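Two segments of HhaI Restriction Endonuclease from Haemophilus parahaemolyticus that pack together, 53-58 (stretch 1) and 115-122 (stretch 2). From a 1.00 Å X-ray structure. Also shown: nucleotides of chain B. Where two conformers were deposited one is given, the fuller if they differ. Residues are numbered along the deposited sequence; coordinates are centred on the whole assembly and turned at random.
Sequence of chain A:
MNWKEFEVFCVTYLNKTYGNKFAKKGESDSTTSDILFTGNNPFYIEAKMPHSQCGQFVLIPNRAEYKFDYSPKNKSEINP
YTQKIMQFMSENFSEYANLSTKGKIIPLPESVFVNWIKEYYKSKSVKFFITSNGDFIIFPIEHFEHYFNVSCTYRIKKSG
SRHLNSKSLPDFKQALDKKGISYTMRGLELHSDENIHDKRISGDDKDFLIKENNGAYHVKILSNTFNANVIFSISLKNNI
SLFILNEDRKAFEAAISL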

ATOM      1  N   GLN A  53      -5.819   2.782  -2.060  1.00  8.30           N
ATOM      2  CA  GLN A  53      -5.878   2.530  -0.630  1.00  7.99           C
ATOM      3  C   GLN A  53      -4.891   3.475   0.046  1.00  8.13           C
ATOM      4  O   GLN A  53      -4.123   4.172  -0.620  1.00  9.52           O
ATOM      5  N   CYS A  54      -5.036   3.627   1.356  1.00  8.23           N
ATOM      6  CA  CYS A  54      -4.387   4.750   2.021  1.00  8.40           C
ATOM      7  C   CYS A  54      -4.022   4.463   3.478  1.00  8.23           C
ATOM      8  O   CYS A  54      -4.314   5.257   4.374  1.00  9.73           O
ATOM      9  N   GLY A  55      -3.410   3.317   3.744  1.00  8.39           N
ATOM     10  CA  GLY A  55      -2.938   2.998   5.075  1.00  8.69           C
ATOM     11  C   GLY A  55      -3.729   1.860   5.710  1.00  7.53           C
ATOM     12  O   GLY A  55      -4.847   1.532   5.303  1.00  7.94           O
ATOM     13  N   GLN A  56      -3.125   1.255   6.735  1.00  7.87           N
ATOM     14  CA  GLN A  56      -3.721   0.095   7.384  1.00  7.85           C
ATOM     15  C   GLN A  56      -3.099  -0.116   8.758  1.00  8.09           C
ATOM     16  O   GLN A  56      -2.067   0.465   9.094  1.00  8.49           O
ATOM     17  N   PHE A  57      -3.740  -0.985   9.542  1.00  8.49           N
ATOM     18  CA  PHE A  57      -3.135  -1.552  10.742  1.00  8.07           C
ATOM     19  C   PHE A  57      -3.804  -2.891  11.040  1.00  7.95           C
ATOM     20  O   PHE A  57      -5.013  -3.043  10.851  1.00  8.37           O
ATOM     21  N   VAL A  58      -3.009  -3.858  11.498  1.00  8.51           N
ATOM     22  CA  VAL A  58      -3.525  -5.188  11.807  1.00  8.98           C
ATOM     23  C   VAL A  58      -4.163  -5.188  13.188  1.00  9.05           C
ATOM     24  O   VAL A  58      -3.611  -4.640  14.151  1.00  9.60           O
ATOM     25  N   ASN A 115      -8.920  11.773   9.803  1.00  7.84           N
ATOM     26  CA  ASN A 115      -7.990  12.161  10.856  1.00  8.36           C
ATOM     27  C   ASN A 115      -6.935  11.088  11.090  1.00  7.99           C
ATOM     28  O   ASN A 115      -5.773  11.411  11.358  1.00  8.39           O
ATOM     29  N   TRP A 116      -7.302   9.810  10.985  1.00  7.90           N
ATOM     30  CA  TRP A 116      -6.281   8.769  11.049  1.00  8.15           C
ATOM     31  C   TRP A 116      -5.260   8.963   9.936  1.00  7.75           C
ATOM     32  O   TRP A 116      -4.046   8.912  10.169  1.00  8.02           O
ATOM     33  N   ILE A 117      -5.744   9.189   8.714  1.00  7.98           N
ATOM     34  CA  ILE A 117      -4.860   9.383   7.566  1.00  7.87           C
ATOM     35  C   ILE A 117      -3.932  10.567   7.802  1.00  7.61           C
ATOM     36  O   ILE A 117      -2.722  10.493   7.555  1.00  8.20           O
ATOM     37  N   LYS A 118      -4.481  11.679   8.292  1.00  8.30           N
ATOM     38  CA  LYS A 118      -3.651  12.852   8.543  1.00  8.56           C
ATOM     39  C   LYS A 118      -2.572  12.547   9.575  1.00  9.06           C
ATOM     40  O   LYS A 118      -1.399  12.879   9.380  1.00  9.53           O
ATOM     41  N   GLU A 119      -2.961  11.929  10.693  0.56  8.99           N
ATOM     42  CA  GLU A 119      -1.989  11.571  11.720  0.56  9.35           C
ATOM     43  C   GLU A 119      -0.911  10.665  11.148  0.56  8.81           C
ATOM     44  O   GLU A 119       0.290  10.904  11.331  0.56 10.06           O
ATOM     45  N   TYR A 120      -1.328   9.610  10.449  1.00  8.61           N
ATOM     46  CA  TYR A 120      -0.382   8.622   9.956  1.00  8.93           C
ATOM     47  C   TYR A 120       0.595   9.238   8.967  1.00  8.68           C
ATOM     48  O   TYR A 120       1.813   9.067   9.090  1.00 10.19           O
ATOM     49  N   TYR A 121       0.085   9.964   7.974  1.00  8.29           N
ATOM     50  CA  TYR A 121       0.980  10.507   6.958  1.00  9.06           C
ATOM     51  C   TYR A 121       1.862  11.615   7.520  1.00  8.64           C
ATOM     52  O   TYR A 121       3.040  11.709   7.161  1.00 10.09           O
ATOM     53  N   LYS A 122       1.343  12.430   8.441  1.00  9.15           N
ATOM     54  CA  LYS A 122       2.214  13.377   9.132  1.00 10.39           C
ATOM     55  C   LYS A 122       3.349  12.649   9.846  1.00 11.01           C
ATOM     56  O   LYS A 122       4.498  13.109   9.835  1.00 12.62           O
TER

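How does the strand begin its passage across the helix? The strand of 53-58 runs nearly perpendicular to the helix of 115-122, at 83°, with the axes 9.1 Å apart at closest approach. Gln53 takes no part in the contact: its CA-to-CB bond points away from the helix, and with chi1 m and chi2 t its side chain extends to the DNA, where NE2 lies 3.4 Å from C6 of DA10. The next residue, Cys54, points sideways, with chi1 at -149°, between the usual wells. Its CB lies 4.2 Å from Ile117 CD1, while its SG lies 3.7 Å from Tyr121 CE2, so the small side chain touches two helix residues one turn apart. Ile117 (chi1 m, chi2 t) and Tyr121 (chi1 m) both leave the helix sideways, but the ends of their side chains come nearer to the strand. The sulfur approaches the Tyr121 ring obliquely, with Cys54 SG 4.7 Å from the ring centroid.

What becomes of the polar atoms around Cys54? No hydrogen bond joins the two stretches, and this is a largely van der Waals contact. Cys54 O meets the edge of the Trp116 ring, 3.7 Å from CZ3, and lies 3.8 Å from Ile117 CG1; buried among these groups, it finds no polar partner in the model. The hydroxyl of Tyr121 also approaches the strand backbone, its OH 3.4 Å from Cys54 C and 3.7 Å from Gly55 N.

Why is there a glycine where the strand comes nearest the helix? Gly55 CA and Ile117 CA are 7.1 Å apart, the closest CA pair across the stretches, and the indole of Trp116 fills the space that a side chain would need. Trp116 CZ3 is 3.9 Å from Gly55 CA, and a CB built in the ideal position would lie 2.5 Å from that same CZ3, a clash. The backbone angles, 112/161, call for glycine on their own account, since a CB would also be jammed against the carbonyl O of Cys54.

How do Gln56 and Phe57 divide between DNA and helix? Gln56 points away from the helix, and its contact there is through the backbone, with N 3.7 Å from Trp116 CH2. Its side chain, chi1 p and chi2 t, serves the DNA instead: NE2 donates a hydrogen bond of 2.8 Å to OP2 of DC7. Phe57 points toward the helix with chi1 p, and Trp116, with chi1 t, points toward the strand to meet it. Phe57 CE2 lies 3.6 Å from Trp116 NE1, and the phenyl and five-membered rings pair obliquely, centroids 5.2 Å apart and planes at 40°.

Where does the contact end? Val58, with chi1 t, is out of reach of the helix, and its CG2 lies 3.7 Å from O5' of DG6. The helix has its own approach to the DNA through Tyr120, chi1 t, whose OH is 3.3 Å from O3' of DC7.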

ATOM      1  CB  GLN A  53      -5.635   1.051  -0.336  1.00  8.45           C
ATOM      2  CG  GLN A  53      -6.749   0.196  -0.949  1.00  8.75           C
ATOM      3  CD  GLN A  53      -6.536  -1.291  -0.792  1.00  8.63           C
ATOM      4  OE1 GLN A  53      -7.183  -1.933   0.034  1.00  8.96           O
ATOM      5  NE2 GLN A  53      -5.641  -1.852  -1.600  1.00  8.64           N
ATOM      6  CB  CYS A  54      -5.253   6.001   1.875  1.00  9.45           C
ATOM      7  SG  CYS A  54      -4.325   7.533   1.819  1.00 11.19           S
ATOM      8  CB  GLN A  56      -3.500  -1.167   6.548  1.00  7.69           C
ATOM      9  CG  GLN A  56      -2.028  -1.546   6.397  1.00  7.62           C
ATOM     10  CD  GLN A  56      -1.854  -2.986   6.002  1.00  8.06           C
ATOM     11  OE1 GLN A  56      -2.098  -3.357   4.857  1.00  8.43           O
ATOM     12  NE2 GLN A  56      -1.456  -3.819   6.958  1.00  8.42           N
ATOM     13  CB  PHE A  57      -3.202  -0.612  11.958  1.00  8.39           C
ATOM     14  CG  PHE A  57      -4.571  -0.064  12.263  1.00  8.25           C
ATOM     15  CD1 PHE A  57      -5.426  -0.727  13.132  1.00  8.26           C
ATOM     16  CD2 PHE A  57      -4.985   1.140  11.716  1.00  8.99           C
ATOM     17  CE1 PHE A  57      -6.676  -0.208  13.429  1.00  8.85           C
ATOM     18  CE2 PHE A  57      -6.233   1.661  12.009  1.00  9.32           C
ATOM     19  CZ  PHE A  57      -7.078   0.989  12.867  1.00  9.53           C
ATOM     20  CB  VAL A  58      -2.402  -6.236  11.703  1.00  9.13           C
ATOM     21  CG1 VAL A  58      -2.878  -7.587  12.214  1.00 10.42           C
ATOM     22  CG2 VAL A  58      -1.921  -6.350  10.265  1.00 10.12           C
ATOM     23  CB  ASN A 115      -8.746  12.502  12.138  1.00  8.70           C
ATOM     24  CG  ASN A 115      -9.414  13.858  12.066  1.00 10.40           C
ATOM     25  OD1 ASN A 115      -8.937  14.756  11.371  1.00 13.81           O
ATOM     26  ND2 ASN A 115     -10.517  14.018  12.787  1.00 11.86           N
ATOM     27  CB  TRP A 116      -6.903   7.371  10.952  1.00  8.38           C
ATOM     28  CG  TRP A 116      -5.869   6.302  11.145  1.00  8.57           C
ATOM     29  CD1 TRP A 116      -5.543   5.680  12.314  1.00  9.55           C
ATOM     30  CD2 TRP A 116      -4.993   5.761  10.145  1.00  9.09           C
ATOM     31  NE1 TRP A 116      -4.526   4.781  12.104  1.00 10.18           N
ATOM     32  CE2 TRP A 116      -4.170   4.811  10.781  1.00 10.20           C
ATOM     33  CE3 TRP A 116      -4.828   5.984   8.773  1.00  9.80           C
ATOM     34  CZ2 TRP A 116      -3.201   4.083  10.092  1.00 11.32           C
ATOM     35  CZ3 TRP A 116      -3.865   5.260   8.092  1.00 10.93           C
ATOM     36  CH2 TRP A 116      -3.065   4.322   8.752  1.00 11.37           C
ATOM     37  CB  ILE A 117      -5.704   9.540   6.285  1.00  7.87           C
ATOM     38  CG1 ILE A 117      -6.298   8.183   5.884  1.00  8.93           C
ATOM     39  CG2 ILE A 117      -4.890  10.142   5.144  1.00  9.33           C
ATOM     40  CD1 ILE A 117      -7.327   8.256   4.775  1.00 10.48           C
ATOM     41  CB  LYS A 118      -4.522  14.023   8.995  1.00  8.74           C
ATOM     42  CG  LYS A 118      -5.367  14.602   7.881  1.00  8.70           C
ATOM     43  CD  LYS A 118      -6.276  15.708   8.372  1.00  9.27           C
ATOM     44  CE  LYS A 118      -7.039  16.340   7.220  1.00  9.21           C
ATOM     45  NZ  LYS A 118      -7.993  17.380   7.692  1.00 10.03           N
ATOM     46  CB  GLU A 119      -2.697  10.853  12.870  0.56 11.05           C
ATOM     47  CG  GLU A 119      -3.616  11.726  13.707  0.56 13.91           C
ATOM     48  CD  GLU A 119      -2.889  12.447  14.826  0.56 18.23           C
ATOM     49  OE1 GLU A 119      -1.813  11.971  15.249  0.56 18.44           O
ATOM     50  OE2 GLU A 119      -3.395  13.490  15.288  0.56 22.88           O
ATOM     51  CB  TYR A 120      -1.138   7.463   9.310  1.00 10.11           C
ATOM     52  CG  TYR A 120      -0.222   6.460   8.663  1.00 11.07           C
ATOM     53  CD1 TYR A 120       0.612   5.664   9.433  1.00 13.59           C
ATOM     54  CD2 TYR A 120      -0.179   6.317   7.284  1.00 11.76           C
ATOM     55  CE1 TYR A 120       1.459   4.752   8.852  1.00 16.73           C
ATOM     56  CE2 TYR A 120       0.666   5.401   6.691  1.00 13.78           C
ATOM     57  CZ  TYR A 120       1.483   4.622   7.482  1.00 15.60           C
ATOM     58  OH  TYR A 120       2.331   3.706   6.907  1.00 18.86           O
ATOM     59  CB  TYR A 121       0.199  10.893   5.702  1.00  9.22           C
ATOM     60  CG  TYR A 121      -0.167   9.643   4.937  1.00  9.17           C
ATOM     61  CD1 TYR A 121       0.756   9.023   4.112  1.00 10.66           C
ATOM     62  CD2 TYR A 121      -1.406   9.043   5.098  1.00 10.53           C
ATOM     63  CE1 TYR A 121       0.445   7.860   3.439  1.00 11.39           C
ATOM     64  CE2 TYR A 121      -1.729   7.881   4.428  1.00 10.94           C
ATOM     65  CZ  TYR A 121      -0.799   7.292   3.598  1.00 11.00           C
ATOM     66  OH  TYR A 121      -1.112   6.130   2.933  1.00 13.19           O
ATOM     67  CB  LYS A 122       1.413  14.211  10.131  1.00 10.77           C
ATOM     68  CG  LYS A 122       0.469  15.232   9.508  1.00 12.11           C
ATOM     69  CD  LYS A 122      -0.431  15.846  10.570  1.00 15.81           C
ATOM     70  CE  LYS A 122      -1.465  16.783   9.971  1.00 15.65           C
ATOM     71  NZ  LYS A 122      -2.374  17.335  11.008  1.00 17.12           N
TER
ATOM     72  P    DC B   7       0.940  -2.430   9.575  1.00  8.92           P
ATOM     73  OP1  DC B   7       1.236  -1.348  10.543  1.00  9.90           O
ATOM     74  OP2  DC B   7      -0.424  -2.980   9.454  1.00  8.98           O
ATOM     75  O5'  DC B   7       1.407  -1.932   8.132  1.00  9.41           O
ATOM     76  C5'  DC B   7       2.674  -1.308   8.014  1.00  9.68           C
ATOM     77  C4'  DC B   7       2.979  -0.950   6.576  1.00  9.64           C
ATOM     78  O4'  DC B   7       3.247  -2.160   5.823  1.00  9.12           O
ATOM     79  C3'  DC B   7       1.852  -0.219   5.833  1.00  9.15           C
ATOM     80  O3'  DC B   7       2.401   0.906   5.151  1.00  9.33           O
ATOM     81  C2'  DC B   7       1.296  -1.272   4.886  1.00  8.60           C
ATOM     82  C1'  DC B   7       2.533  -2.126   4.612  1.00  9.11           C
ATOM     83  N1   DC B   7       2.226  -3.509   4.192  1.00  8.74           N
ATOM     84  C2   DC B   7       2.823  -4.031   3.039  1.00  8.74           C
ATOM     85  O2   DC B   7       3.623  -3.331   2.399  1.00  9.35           O
ATOM     86  N3   DC B   7       2.509  -5.293   2.659  1.00  8.56           N
ATOM     87  C4   DC B   7       1.644  -6.013   3.379  1.00  8.64           C
ATOM     88  N4   DC B   7       1.360  -7.252   2.965  1.00  9.84           N
ATOM     89  C5   DC B   7       1.032  -5.496   4.555  1.00  8.83           C
ATOM     90  C6   DC B   7       1.350  -4.255   4.919  1.00  8.93           C
ATOM     91  P    DA B  10      -1.903   3.705  -5.271  1.00  8.80           P
ATOM     92  OP1  DA B  10      -1.816   4.801  -6.259  1.00  9.77           O
ATOM     93  OP2  DA B  10      -1.846   4.005  -3.824  1.00  9.59           O
ATOM     94  O5'  DA B  10      -3.257   2.874  -5.470  1.00  9.28           O
ATOM     95  C5'  DA B  10      -3.811   2.701  -6.761  1.00  9.74           C
ATOM     96  C4'  DA B  10      -3.548   1.302  -7.262  1.00  9.92           C
ATOM     97  O4'  DA B  10      -4.111   0.329  -6.338  1.00 10.63           O
ATOM     98  C3'  DA B  10      -4.159   0.979  -8.621  1.00 10.65           C
ATOM     99  O3'  DA B  10      -3.251   0.159  -9.336  1.00 11.63           O
ATOM    100  C2'  DA B  10      -5.468   0.284  -8.263  1.00 11.73           C
ATOM    101  C1'  DA B  10      -5.095  -0.462  -6.994  1.00 10.84           C
ATOM    102  N9   DA B  10      -6.186  -0.669  -6.054  1.00 10.58           N
ATOM    103  C8   DA B  10      -7.087   0.259  -5.614  1.00 11.17           C
ATOM    104  N7   DA B  10      -7.947  -0.209  -4.743  1.00 12.06           N
ATOM    105  C5   DA B  10      -7.572  -1.533  -4.586  1.00 11.52           C
ATOM    106  C6   DA B  10      -8.089  -2.576  -3.797  1.00 12.49           C
ATOM    107  N6   DA B  10      -9.138  -2.427  -2.986  1.00 13.37           N
ATOM    108  N1   DA B  10      -7.484  -3.781  -3.877  1.00 12.80           N
ATOM    109  C2   DA B  10      -6.433  -3.922  -4.692  1.00 12.52           C
ATOM    110  N3   DA B  10      -5.858  -3.016  -5.480  1.00 11.09           N
ATOM    111  C4   DA B  10      -6.484  -1.830  -5.381  1.00 10.41           C
ATOM    112  P    DG B   6       0.947  -8.977  11.634  1.00 11.35           P
ATOM    113  OP1  DG B   6       0.613  -8.569  13.014  1.00 12.47           O
ATOM    114  OP2  DG B   6      -0.059  -9.690  10.814  1.00 11.55           O
ATOM    115  O5'  DG B   6       1.427  -7.693  10.828  1.00 11.03           O
ATOM    116  C5'  DG B   6       2.466  -6.893  11.359  1.00 11.90           C
ATOM    117  C4'  DG B   6       2.818  -5.778  10.404  1.00 10.45           C
ATOM    118  O4'  DG B   6       3.463  -6.335   9.225  1.00 10.64           O
ATOM    119  C3'  DG B   6       1.633  -4.957   9.887  1.00  9.86           C
ATOM    120  O3'  DG B   6       1.994  -3.589   9.913  1.00  9.17           O
ATOM    121  C2'  DG B   6       1.404  -5.493   8.477  1.00  9.81           C
ATOM    122  C1'  DG B   6       2.819  -5.852   8.053  1.00 10.07           C
ATOM    123  N9   DG B   6       2.928  -6.878   7.028  1.00  9.66           N
ATOM    124  C8   DG B   6       2.240  -8.063   6.949  1.00 10.00           C
ATOM    125  N7   DG B   6       2.576  -8.790   5.917  1.00 10.24           N
ATOM    126  C5   DG B   6       3.559  -8.038   5.276  1.00  9.51           C
ATOM    127  C6   DG B   6       4.301  -8.306   4.097  1.00 10.13           C
ATOM    128  O6   DG B   6       4.240  -9.298   3.359  1.00 10.84           O
ATOM    129  N1   DG B   6       5.189  -7.276   3.800  1.00 10.39           N
ATOM    130  C2   DG B   6       5.345  -6.135   4.547  1.00 10.29           C
ATOM    131  N2   DG B   6       6.251  -5.252   4.105  1.00 11.66           N
ATOM    132  N3   DG B   6       4.661  -5.873   5.649  1.00 10.31           N
ATOM    133  C4   DG B   6       3.789  -6.865   5.952  1.00  9.61           C